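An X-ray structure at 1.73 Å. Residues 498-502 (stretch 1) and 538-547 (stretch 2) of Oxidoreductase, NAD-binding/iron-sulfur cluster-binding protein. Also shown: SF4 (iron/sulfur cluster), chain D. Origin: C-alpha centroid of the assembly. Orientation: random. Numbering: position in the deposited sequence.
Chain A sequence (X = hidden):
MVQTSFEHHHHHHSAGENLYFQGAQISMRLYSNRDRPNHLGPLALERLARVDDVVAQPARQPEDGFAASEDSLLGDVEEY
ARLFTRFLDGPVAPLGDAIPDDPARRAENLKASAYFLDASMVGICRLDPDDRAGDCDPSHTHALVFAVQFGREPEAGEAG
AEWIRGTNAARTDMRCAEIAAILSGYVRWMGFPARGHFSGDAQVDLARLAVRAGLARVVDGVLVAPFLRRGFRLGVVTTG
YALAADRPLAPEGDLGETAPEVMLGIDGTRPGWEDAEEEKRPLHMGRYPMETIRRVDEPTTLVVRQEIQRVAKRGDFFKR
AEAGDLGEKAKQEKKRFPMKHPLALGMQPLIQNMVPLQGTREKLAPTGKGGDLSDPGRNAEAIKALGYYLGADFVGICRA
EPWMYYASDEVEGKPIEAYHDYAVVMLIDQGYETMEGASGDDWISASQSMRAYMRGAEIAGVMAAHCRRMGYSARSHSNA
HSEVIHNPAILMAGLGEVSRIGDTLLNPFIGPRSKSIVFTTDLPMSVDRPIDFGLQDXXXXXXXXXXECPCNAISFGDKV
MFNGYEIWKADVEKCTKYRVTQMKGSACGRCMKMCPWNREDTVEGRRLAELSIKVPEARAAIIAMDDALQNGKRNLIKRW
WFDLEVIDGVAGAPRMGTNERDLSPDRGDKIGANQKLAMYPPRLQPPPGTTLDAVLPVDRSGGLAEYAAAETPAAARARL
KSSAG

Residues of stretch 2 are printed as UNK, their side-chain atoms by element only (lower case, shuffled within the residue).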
# COMPACT_ATOMS: atom_id res chain seq x y z
N VAL A 498 0.40 -19.18 1.18
CA VAL A 498 1.64 -19.33 1.95
C VAL A 498 2.84 -19.43 1.02
O VAL A 498 2.88 -20.27 0.10
CB VAL A 498 1.54 -20.60 2.84
CG1 VAL A 498 2.88 -21.03 3.40
CG2 VAL A 498 0.58 -20.29 4.00
N SER A 499 3.87 -18.59 1.28
CA SER A 499 5.07 -18.53 0.48
C SER A 499 6.32 -18.81 1.34
O SER A 499 6.29 -18.76 2.56
CB SER A 499 5.22 -17.19 -0.23
OG SER A 499 5.72 -16.21 0.66
N ARG A 500 7.43 -19.05 0.64
CA ARG A 500 8.70 -19.27 1.36
C ARG A 500 9.12 -18.06 2.18
O ARG A 500 9.69 -18.18 3.25
CB ARG A 500 9.77 -19.72 0.37
CG ARG A 500 11.17 -19.89 1.02
CD ARG A 500 12.25 -20.38 0.04
NE ARG A 500 11.92 -21.66 -0.51
CZ ARG A 500 12.01 -22.83 0.09
NH1 ARG A 500 12.57 -22.91 1.31
NH2 ARG A 500 11.66 -23.90 -0.56
N ILE A 501 8.84 -16.87 1.73
CA ILE A 501 9.16 -15.67 2.53
C ILE A 501 8.82 -15.82 3.98
O ILE A 501 9.62 -15.53 4.82
CB ILE A 501 8.55 -14.41 1.91
CG1 ILE A 501 9.15 -14.20 0.54
CG2 ILE A 501 8.82 -13.22 2.75
CD1 ILE A 501 8.61 -12.97 -0.29
N GLY A 502 7.63 -16.29 4.29
CA GLY A 502 7.36 -16.80 5.60
C GLY A 502 6.17 -16.16 6.21
O GLY A 502 5.07 -16.78 6.27
N UNK A 538 5.80 -24.25 -6.67
CA UNK A 538 6.72 -23.26 -7.17
C UNK A 538 7.76 -22.91 -6.11
O UNK A 538 8.98 -22.97 -6.37
c UNK A 538 8.19 -19.32 -10.06
c UNK A 538 6.53 -20.95 -9.80
c UNK A 538 7.72 -20.28 -7.92
c UNK A 538 6.00 -22.00 -7.57
c UNK A 538 8.47 -19.42 -8.70
c UNK A 538 6.81 -21.07 -8.45
c UNK A 538 7.23 -20.07 -10.61
N UNK A 539 7.31 -22.44 -4.94
CA UNK A 539 8.24 -22.06 -3.87
C UNK A 539 9.08 -23.26 -3.48
O UNK A 539 10.21 -23.15 -3.09
c UNK A 539 7.55 -21.57 -2.63
s UNK A 539 7.01 -19.91 -2.75
N UNK A 540 8.58 -24.46 -3.63
CA UNK A 540 9.42 -25.58 -3.29
C UNK A 540 10.67 -25.77 -4.16
O UNK A 540 11.62 -26.44 -3.81
o UNK A 540 8.62 -27.36 -1.11
c UNK A 540 8.65 -26.84 -3.42
n UNK A 540 9.75 -28.75 -2.60
c UNK A 540 8.97 -27.70 -2.31
N UNK A 541 10.65 -25.19 -5.33
CA UNK A 541 11.72 -25.31 -6.30
C UNK A 541 12.54 -24.03 -6.44
O UNK A 541 13.41 -23.99 -7.26
c UNK A 541 9.82 -26.97 -9.29
o UNK A 541 10.58 -27.16 -10.23
c UNK A 541 10.33 -26.83 -7.89
n UNK A 541 8.56 -26.91 -9.44
c UNK A 541 11.15 -25.60 -7.72
N UNK A 542 12.18 -22.98 -5.74
CA UNK A 542 12.81 -21.71 -5.82
C UNK A 542 13.46 -21.38 -4.45
O UNK A 542 13.01 -21.84 -3.40
c UNK A 542 11.78 -20.65 -6.17
s UNK A 542 12.28 -18.94 -6.43
N UNK A 543 14.50 -20.56 -4.46
CA UNK A 543 15.14 -20.06 -3.23
C UNK A 543 15.59 -18.66 -3.34
O UNK A 543 16.46 -18.23 -2.58
c UNK A 543 14.48 -24.96 -1.87
c UNK A 543 15.41 -22.67 -1.45
c UNK A 543 16.37 -20.88 -2.87
n UNK A 543 15.27 -24.13 -1.20
c UNK A 543 16.18 -22.37 -2.69
n UNK A 543 14.44 -26.24 -1.54
n UNK A 543 13.72 -24.54 -2.88
N UNK A 544 15.01 -17.88 -4.24
CA UNK A 544 15.57 -16.55 -4.52
C UNK A 544 15.48 -15.59 -3.32
O UNK A 544 16.42 -14.86 -3.00
c UNK A 544 15.58 -14.66 -6.24
n UNK A 544 16.08 -12.98 -9.58
c UNK A 544 15.36 -14.42 -7.70
c UNK A 544 15.92 -13.07 -8.10
c UNK A 544 14.97 -16.01 -5.79
N UNK A 545 14.31 -15.50 -2.68
CA UNK A 545 14.12 -14.68 -1.51
C UNK A 545 15.12 -15.09 -0.44
O UNK A 545 15.68 -14.20 0.20
c UNK A 545 12.69 -14.79 -1.00
s UNK A 545 12.11 -16.52 -0.65
N UNK A 546 15.23 -16.38 -0.16
CA UNK A 546 16.16 -16.84 0.85
C UNK A 546 17.63 -16.41 0.56
O UNK A 546 18.36 -15.99 1.46
c UNK A 546 16.04 -18.36 0.97
N UNK A 547 18.05 -16.53 -0.66
CA UNK A 547 19.38 -16.18 -1.09
C UNK A 547 19.64 -14.74 -0.99
O UNK A 547 20.76 -14.34 -0.67
n UNK A 547 19.23 -16.89 -6.80
c UNK A 547 20.92 -16.83 -4.58
c UNK A 547 19.55 -16.59 -2.54
c UNK A 547 20.97 -16.48 -3.10
n UNK A 547 20.47 -15.68 -5.32
c UNK A 547 19.70 -15.73 -6.39
n UNK A 547 19.36 -14.60 -7.02
FE1 SF4 D . 10.68 -16.99 -2.32
FE2 SF4 D . 10.81 -17.94 -4.96
FE3 SF4 D . 9.06 -15.97 -4.34
FE4 SF4 D . 8.58 -18.47 -3.36
S1 SF4 D . 8.69 -17.78 -5.52
S2 SF4 D . 8.47 -16.59 -2.24
S3 SF4 D . 10.72 -19.07 -3.01
S4 SF4 D . 11.31 -15.97 -4.22
O HOH W 1 10.81 -26.39 0.46

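Position 538 carries one carbon and then a six-carbon ring with no heteroatom, out of reach of stretch 1, so it is Phe538. Its ring instead approaches the cluster: Phe538 CE1 lies 3.6 Å from S1 of SF4. Position 539 has one carbon and one sulfur; the sulfur sits 2.2 Å from FE4 of SF4 and accepts a hydrogen bond from the backbone N of Arg500 at 3.5 Å. This is Cys539, whose sulfur both binds iron and anchors stretch 1.

Position 540 has two carbons, the second carrying an oxygen and a nitrogen, which makes it Asn540. Its CA-to-CB bond points away from stretch 1, yet a water bridges the two, 2.8 Å from Arg500 NH2 and 2.9 Å from Asn540 OD1. Position 541 shows three carbons, the third bearing an oxygen and a nitrogen, and no contact with stretch 1; this longer amide is Gln541.

At position 542, one carbon and a sulfur 2.3 Å from FE2 of SF4 identify Cys542. Here the backbone does the work across the contact: Cys542 O takes a weak hydrogen bond from Arg500 NE at 3.1 Å. Position 543 has three carbons, a nitrogen, then a carbon with two more nitrogens, a guanidinium that lies flat on that of Arg500: Arg543. The planes are 18° apart and the centres 3.8 Å apart. Arg543 NH1 donates to Asn540 O at 3.0 Å and to Cys542 O at 2.8 Å.

Position 544 is a row of four carbons ending in nitrogen; its CA-to-CB bond points away from stretch 1, and the side chain makes no contact with it: Lys544. Position 545 again has one carbon and one sulfur. The sulfur, bound to FE1 of SF4, lies 3.9 Å from Arg500 CG, and CB of position 545 lies 3.9 Å from Ile501 CG1: Cys545. Position 546 has a single carbon, 4.4 Å from Arg500 CD, hence Ala546. Position 547 repeats the three-carbon guanidinium pattern, out of reach of stretch 1, and is Arg547.

The rule is one long side chain laid along a cluster-binding segment of two helical ends joined by a turn. Arg500 supplies most of the area that stretch 1 buries, and Arg500 NH2 reaches Cys539 O at 3.0 Å in a well-aligned hydrogen bond. Its stack on Arg543 brings like charges together, but backbone carbonyls accept from both guanidiniums. Arg500 CB lies 3.6 Å from S3 of SF4 and Ile501 CG1 3.7 Å from S2 of SF4, so stretch 1 packs against the inorganic core as well as its ligands.

Stretch 2 538-547: FCNQCRKCAR
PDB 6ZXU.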